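Local coordinates for protein similar to hydroxylamine oxidoreductase (Kuenenia stuttgartiensis, PDB 6H5L) that probably acts as an oxidoreductase, holding several c-type hemes within a large anammox reductase complex that provides an extended electron transfer pathway, at residues E163-R168 with P296-I301; Y286-R291 with R343-E348. All coordinates share one frame; numbering follows the deposited sequence.

Contact 1 (E163-R168 with P296-I301); sequences EREVGR and PVMKGI. With HEC (heme c), chain H.
E163 OE2 accepts a hydrogen bond from L172 N, while E163 OE1 lies 3.4 Å from P296 CD. Most of the rest of the contact is apolar. E163 and V297 cross at about a right angle, and E163 CG touches V297 CG2 at 3.6 Å. The same methyl meets V166 CG2 at 3.7 Å, so V297 CG2 rests against both side chains. An alanine at E163 would probably leave L172 N without its carboxylate acceptor and open a gap beside V297 CG2. The other branch of V297 faces the heme. V297 CG1 is anti to the carbonyl carbon (chi1 -48°) and reaches C2A of heme c at 3.6 Å. The P296 ring sits over the same heme, with P296 CG 3.5 Å from its CHB. Further out, M298 bends at chi2 and chi3, the latter (-63°) placing CE at 4.1 Å from V166 CG1. M298 CE also comes near E165 OE2, but E165 pairs mainly with R162 through OE1. R303 ties down the turn after E163 by hydrogen bonds to V166 O and G167 O. Together the two loops wall one heme c pocket of a multiheme cytochrome, to which R168, P296 and V297 all belong.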
# COMPACT_ATOMS: atom_id res chain seq x y z
N GLU A 163 -48.41 6.97 -9.11
CA GLU A 163 -48.88 5.64 -9.46
C GLU A 163 -50.39 5.63 -9.67
O GLU A 163 -50.91 4.76 -10.39
CB GLU A 163 -48.51 4.63 -8.37
CG GLU A 163 -47.02 4.35 -8.26
CD GLU A 163 -46.72 3.20 -7.32
OE1 GLU A 163 -45.56 2.74 -7.29
OE2 GLU A 163 -47.65 2.75 -6.61
N ARG A 164 -51.11 6.57 -9.05
CA ARG A 164 -52.55 6.67 -9.23
C ARG A 164 -52.95 6.87 -10.69
O ARG A 164 -54.08 6.53 -11.06
CB ARG A 164 -53.08 7.83 -8.36
CG ARG A 164 -54.57 8.12 -8.51
CD ARG A 164 -55.10 9.04 -7.42
NE ARG A 164 -55.27 8.34 -6.14
CZ ARG A 164 -54.67 8.69 -5.01
NH1 ARG A 164 -53.87 9.75 -4.97
NH2 ARG A 164 -54.89 7.99 -3.90
N GLU A 165 -52.04 7.36 -11.53
CA GLU A 165 -52.38 7.69 -12.91
C GLU A 165 -52.65 6.45 -13.75
O GLU A 165 -53.38 6.54 -14.75
CB GLU A 165 -51.27 8.52 -13.54
CG GLU A 165 -51.15 9.92 -12.96
CD GLU A 165 -49.93 10.66 -13.46
OE1 GLU A 165 -49.55 11.67 -12.82
OE2 GLU A 165 -49.35 10.25 -14.48
N VAL A 166 -52.08 5.30 -13.39
CA VAL A 166 -52.30 4.07 -14.15
C VAL A 166 -53.27 3.12 -13.47
O VAL A 166 -53.72 2.15 -14.11
CB VAL A 166 -50.96 3.33 -14.42
CG1 VAL A 166 -50.01 4.22 -15.22
CG2 VAL A 166 -50.32 2.88 -13.12
N GLY A 167 -53.62 3.35 -12.21
CA GLY A 167 -54.59 2.52 -11.52
C GLY A 167 -53.97 1.26 -10.94
O GLY A 167 -52.77 1.00 -11.03
N ARG A 168 -54.84 0.46 -10.32
CA ARG A 168 -54.40 -0.81 -9.75
C ARG A 168 -53.97 -1.77 -10.86
O ARG A 168 -54.52 -1.75 -11.96
CB ARG A 168 -55.51 -1.44 -8.91
CG ARG A 168 -55.75 -0.75 -7.57
CD ARG A 168 -56.52 -1.66 -6.62
NE ARG A 168 -57.97 -1.50 -6.73
CZ ARG A 168 -58.85 -2.44 -6.39
NH1 ARG A 168 -58.42 -3.61 -5.93
NH2 ARG A 168 -60.15 -2.21 -6.51
N PRO A 296 -42.35 2.11 -10.05
CA PRO A 296 -42.06 1.13 -11.11
C PRO A 296 -43.22 0.74 -12.02
O PRO A 296 -43.06 -0.20 -12.80
CB PRO A 296 -41.62 -0.09 -10.28
CG PRO A 296 -42.50 -0.01 -9.06
CD PRO A 296 -42.73 1.46 -8.79
N VAL A 297 -44.37 1.42 -11.95
CA VAL A 297 -45.60 0.90 -12.55
C VAL A 297 -46.06 1.69 -13.76
O VAL A 297 -47.11 1.36 -14.34
CB VAL A 297 -46.73 0.84 -11.50
CG1 VAL A 297 -46.24 0.19 -10.22
CG2 VAL A 297 -47.26 2.24 -11.22
N MET A 298 -45.32 2.71 -14.19
CA MET A 298 -45.86 3.64 -15.18
C MET A 298 -45.99 3.02 -16.57
O MET A 298 -46.85 3.45 -17.35
CB MET A 298 -44.99 4.90 -15.26
CG MET A 298 -44.91 5.69 -13.97
SD MET A 298 -46.52 6.08 -13.27
CE MET A 298 -47.22 7.12 -14.56
N LYS A 299 -45.18 2.02 -16.90
CA LYS A 299 -45.15 1.47 -18.25
C LYS A 299 -45.87 0.13 -18.38
O LYS A 299 -45.70 -0.54 -19.41
CB LYS A 299 -43.70 1.30 -18.71
CG LYS A 299 -42.87 2.57 -18.60
CD LYS A 299 -41.58 2.45 -19.39
CE LYS A 299 -40.81 1.20 -19.00
NZ LYS A 299 -40.44 1.16 -17.56
N GLY A 300 -46.67 -0.28 -17.39
CA GLY A 300 -47.36 -1.56 -17.48
C GLY A 300 -48.39 -1.59 -18.59
O GLY A 300 -49.12 -0.63 -18.83
N ILE A 301 -48.44 -2.74 -19.28
CA ILE A 301 -49.37 -2.96 -20.40
C ILE A 301 -50.27 -4.16 -20.15
O ILE A 301 -51.50 -4.05 -20.24
CB ILE A 301 -48.62 -3.12 -21.75
CG1 ILE A 301 -47.79 -1.85 -22.06
CG2 ILE A 301 -49.58 -3.43 -22.87
CD1 ILE A 301 -46.91 -1.98 -23.29
FE HEC H . -44.31 -4.10 -6.10
CHA HEC H . -47.39 -3.84 -7.57
CHB HEC H . -42.81 -3.48 -9.14
CHC HEC H . -41.20 -4.14 -4.61
CHD HEC H . -45.70 -5.21 -3.18
NA HEC H . -44.97 -3.74 -8.00
C1A HEC H . -46.30 -3.65 -8.39
C2A HEC H . -46.32 -3.34 -9.80
C3A HEC H . -45.06 -3.24 -10.24
C4A HEC H . -44.18 -3.49 -9.11
CMA HEC H . -44.62 -2.92 -11.68
CAA HEC H . -47.58 -3.15 -10.67
CBA HEC H . -47.93 -4.46 -11.35
CGA HEC H . -48.96 -4.20 -12.42
O1A HEC H . -49.73 -5.14 -12.73
O2A HEC H . -49.02 -3.06 -12.94
NB HEC H . -42.36 -3.90 -6.76
C1B HEC H . -41.97 -3.55 -8.05
C2B HEC H . -40.55 -3.27 -8.03
C3B HEC H . -40.11 -3.45 -6.78
C4B HEC H . -41.23 -3.85 -5.96
CMB HEC H . -39.71 -2.85 -9.26
CAB HEC H . -38.66 -3.28 -6.27
CBB HEC H . -38.17 -1.82 -6.36
NC HEC H . -43.58 -4.62 -4.26
C1C HEC H . -42.27 -4.50 -3.82
C2C HEC H . -42.28 -4.60 -2.37
C3C HEC H . -43.47 -5.12 -2.04
C4C HEC H . -44.34 -4.99 -3.18
CMC HEC H . -40.98 -4.81 -1.56
CAC HEC H . -43.97 -5.52 -0.63
CBC HEC H . -44.45 -4.27 0.13
ND HEC H . -46.25 -4.45 -5.46
C1D HEC H . -46.58 -4.96 -4.21
C2D HEC H . -48.00 -5.19 -4.16
C3D HEC H . -48.53 -4.77 -5.54
C4D HEC H . -47.37 -4.31 -6.28
CMD HEC H . -48.79 -5.76 -2.97
CAD HEC H . -49.99 -4.80 -6.05
CBD HEC H . -50.90 -3.99 -5.13
CGD HEC H . -52.29 -4.01 -5.70
O1D HEC H . -52.83 -2.92 -6.01
O2D HEC H . -52.85 -5.13 -5.86

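Contact 2 (Y286-R291 with R343-E348); sequences YEKHGR and RSYWLE. With HEC (heme c), chain I.
E348 is gripped by the hairpin through both carboxylate oxygens. E348 OE2 takes two hydrogen bonds, from Y286 OH at 2.6 Å and from H289 N at 2.7 Å. The hydroxyl comes from above the carboxylate plane, while H289 N meets the syn side. E348 OE1 accepts from H289 ND1 at 2.9 Å, a nearly straight bond (161°) in the plane of the imidazole. E348 CG is anti to the carbonyl carbon (chi1 -60°), and the extended chain carries the carboxylate to the hairpin. One helical turn earlier, K288 CB sits over the centre of the Y345 ring, 3.5 Å from the centroid, a CH-pi contact. The edge of Y345 points at the face of H289, a T-shaped pair with planes at 84°. In the second shell, G290 N donates to Y286 OH at 2.7 Å, helping to fix it. K40 of a neighbouring subunit forms a salt bridge with E348 OE1, and F162 of that subunit stacks edge-to-face on H289. A type I' turn joins K288 to R291, and E287 N and K288 N both bond R291 O in a classic beta bulge. This bulged hairpin is docked on heme-lining helix 337-350 at a subunit interface.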
# COMPACT_ATOMS: atom_id res chain seq x y z
N TYR A 286 -37.73 3.23 -15.19
CA TYR A 286 -37.67 4.06 -16.39
C TYR A 286 -39.06 4.51 -16.79
O TYR A 286 -39.98 3.68 -16.92
CB TYR A 286 -37.00 3.28 -17.52
CG TYR A 286 -36.85 4.04 -18.82
CD1 TYR A 286 -35.70 4.77 -19.09
CD2 TYR A 286 -37.84 4.00 -19.80
CE1 TYR A 286 -35.55 5.45 -20.28
CE2 TYR A 286 -37.69 4.67 -20.99
CZ TYR A 286 -36.55 5.40 -21.23
OH TYR A 286 -36.39 6.08 -22.41
N GLU A 287 -39.23 5.82 -16.98
CA GLU A 287 -40.52 6.38 -17.38
C GLU A 287 -40.65 6.51 -18.90
O GLU A 287 -41.46 5.79 -19.50
CB GLU A 287 -40.72 7.75 -16.72
CG GLU A 287 -42.04 8.41 -17.09
CD GLU A 287 -42.30 9.66 -16.28
OE1 GLU A 287 -43.42 10.20 -16.37
OE2 GLU A 287 -41.39 10.10 -15.55
N LYS A 288 -39.84 7.37 -19.53
CA LYS A 288 -39.81 7.51 -20.98
C LYS A 288 -38.69 8.44 -21.44
O LYS A 288 -38.36 9.40 -20.74
CB LYS A 288 -41.15 8.03 -21.51
CG LYS A 288 -41.60 9.35 -20.90
CD LYS A 288 -42.91 9.83 -21.51
CE LYS A 288 -43.45 11.04 -20.78
NZ LYS A 288 -44.74 11.48 -21.37
N HIS A 289 -38.12 8.18 -22.62
CA HIS A 289 -37.23 9.13 -23.30
C HIS A 289 -36.06 9.55 -22.40
O HIS A 289 -35.71 10.72 -22.31
CB HIS A 289 -38.01 10.35 -23.78
CG HIS A 289 -39.20 10.00 -24.63
ND1 HIS A 289 -39.16 9.00 -25.57
CD2 HIS A 289 -40.45 10.52 -24.67
CE1 HIS A 289 -40.34 8.91 -26.16
NE2 HIS A 289 -41.14 9.82 -25.63
N GLY A 290 -35.46 8.57 -21.73
CA GLY A 290 -34.31 8.82 -20.87
C GLY A 290 -34.64 9.40 -19.51
O GLY A 290 -33.72 9.80 -18.79
N ARG A 291 -35.92 9.46 -19.15
CA ARG A 291 -36.37 10.04 -17.89
C ARG A 291 -36.78 8.91 -16.95
O ARG A 291 -37.53 8.01 -17.35
CB ARG A 291 -37.55 10.98 -18.13
CG ARG A 291 -37.71 12.14 -17.17
CD ARG A 291 -38.99 12.89 -17.52
NE ARG A 291 -38.96 14.32 -17.22
CZ ARG A 291 -38.30 15.23 -17.93
NH1 ARG A 291 -37.58 14.85 -18.98
NH2 ARG A 291 -38.34 16.50 -17.59
N ARG A 343 -45.05 0.59 -25.16
CA ARG A 343 -44.15 -0.40 -25.72
C ARG A 343 -42.88 0.25 -26.27
O ARG A 343 -41.79 -0.31 -26.15
CB ARG A 343 -44.87 -1.21 -26.80
CG ARG A 343 -43.99 -2.15 -27.61
CD ARG A 343 -43.27 -3.16 -26.72
NE ARG A 343 -44.19 -3.85 -25.82
CZ ARG A 343 -44.93 -4.90 -26.17
NH1 ARG A 343 -44.88 -5.37 -27.41
NH2 ARG A 343 -45.74 -5.47 -25.29
N SER A 344 -43.02 1.44 -26.86
CA SER A 344 -41.85 2.15 -27.36
C SER A 344 -40.93 2.58 -26.23
O SER A 344 -39.70 2.58 -26.39
CB SER A 344 -42.27 3.36 -28.19
OG SER A 344 -42.83 4.37 -27.37
N TYR A 345 -41.50 2.95 -25.08
CA TYR A 345 -40.67 3.28 -23.92
C TYR A 345 -39.89 2.06 -23.45
O TYR A 345 -38.72 2.17 -23.06
CB TYR A 345 -41.53 3.83 -22.79
CG TYR A 345 -42.41 5.01 -23.17
CD1 TYR A 345 -42.07 5.85 -24.22
CD2 TYR A 345 -43.58 5.27 -22.47
CE1 TYR A 345 -42.87 6.92 -24.56
CE2 TYR A 345 -44.39 6.34 -22.81
CZ TYR A 345 -44.03 7.16 -23.85
OH TYR A 345 -44.84 8.22 -24.19
N TRP A 346 -40.52 0.88 -23.46
CA TRP A 346 -39.81 -0.35 -23.15
C TRP A 346 -38.66 -0.57 -24.13
O TRP A 346 -37.56 -0.95 -23.73
CB TRP A 346 -40.76 -1.55 -23.19
CG TRP A 346 -41.67 -1.66 -22.00
CD1 TRP A 346 -43.01 -1.41 -21.97
CD2 TRP A 346 -41.30 -2.06 -20.68
NE1 TRP A 346 -43.50 -1.63 -20.71
CE2 TRP A 346 -42.47 -2.03 -19.89
CE3 TRP A 346 -40.10 -2.44 -20.08
CZ2 TRP A 346 -42.48 -2.36 -18.54
CZ3 TRP A 346 -40.11 -2.77 -18.73
CH2 TRP A 346 -41.29 -2.73 -17.98
N LEU A 347 -38.91 -0.34 -25.42
CA LEU A 347 -37.89 -0.56 -26.43
C LEU A 347 -36.71 0.39 -26.26
O LEU A 347 -35.58 0.05 -26.64
CB LEU A 347 -38.49 -0.41 -27.83
CG LEU A 347 -39.48 -1.52 -28.22
CD1 LEU A 347 -40.08 -1.26 -29.59
CD2 LEU A 347 -38.80 -2.88 -28.17
N GLU A 348 -36.94 1.57 -25.68
CA GLU A 348 -35.83 2.47 -25.37
C GLU A 348 -34.91 1.86 -24.31
O GLU A 348 -33.69 2.05 -24.36
CB GLU A 348 -36.36 3.82 -24.91
CG GLU A 348 -37.23 4.53 -25.93
CD GLU A 348 -37.56 5.95 -25.52
OE1 GLU A 348 -37.28 6.88 -26.31
OE2 GLU A 348 -38.09 6.14 -24.41
FE HEC I . -40.56 -6.87 -14.86
CHA HEC I . -43.62 -7.10 -16.26
CHB HEC I . -41.94 -7.17 -11.71
CHC HEC I . -37.43 -6.95 -13.44
CHD HEC I . -39.14 -5.91 -17.86
NA HEC I . -42.42 -7.19 -14.12
C1A HEC I . -43.56 -7.06 -14.89
C2A HEC I . -44.67 -6.87 -13.98
C3A HEC I . -44.22 -6.89 -12.73
C4A HEC I . -42.79 -7.09 -12.79
CMA HEC I . -45.05 -6.72 -11.44
CAA HEC I . -46.14 -6.68 -14.40
CBA HEC I . -46.39 -5.20 -14.64
CGA HEC I . -46.24 -4.91 -16.11
O1A HEC I . -45.30 -4.15 -16.48
O2A HEC I . -47.04 -5.44 -16.91
NB HEC I . -39.82 -6.98 -12.92
C1B HEC I . -40.57 -7.21 -11.78
C2B HEC I . -39.66 -7.51 -10.70
C3B HEC I . -38.42 -7.45 -11.17
C4B HEC I . -38.49 -7.11 -12.58
CMB HEC I . -40.08 -7.81 -9.24
CAB HEC I . -37.12 -7.69 -10.37
CBB HEC I . -37.02 -9.15 -9.87
NC HEC I . -38.65 -6.45 -15.51
C1C HEC I . -37.49 -6.63 -14.78
C2C HEC I . -36.37 -6.61 -15.70
C3C HEC I . -36.82 -6.17 -16.87
C4C HEC I . -38.27 -6.16 -16.81
CMC HEC I . -34.89 -6.56 -15.25
CAC HEC I . -35.98 -5.88 -18.14
CBC HEC I . -35.41 -7.19 -18.71
ND HEC I . -41.27 -6.54 -16.77
C1D HEC I . -40.49 -6.19 -17.88
C2D HEC I . -41.33 -6.17 -19.05
C3D HEC I . -42.73 -6.55 -18.55
C4D HEC I . -42.60 -6.75 -17.12
CMD HEC I . -40.92 -5.85 -20.50
CAD HEC I . -44.02 -6.66 -19.39
CBD HEC I . -44.56 -5.25 -19.60
CGD HEC I . -45.86 -5.29 -20.37
O1D HEC I . -45.81 -5.44 -21.62
O2D HEC I . -46.93 -5.18 -19.72
O HOH W 1 -45.22 11.40 -24.77

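The two contacts join through K299, which belongs to 296-301. K299 NZ donates to Y286 O, and K299 O accepts from W346 NE1. Contact 1 is nearer the middle of the chain, about 11 Å from its centre, against about 22 Å for contact 2. Both are partly buried. Contact 1 pairs two loops, mainly by apolar contact, and no other protein chain touches it. Contact 2 sets a helix on a hairpin through hydrogen bonds to one carboxylate and aromatic contacts, and a neighbouring subunit adds to it. P296 and V297 of contact 1 line one heme c. The heme beside R343 and W346 of contact 2 is shared, since I301 N of contact 1 hydrogen-bonds one of its propionates.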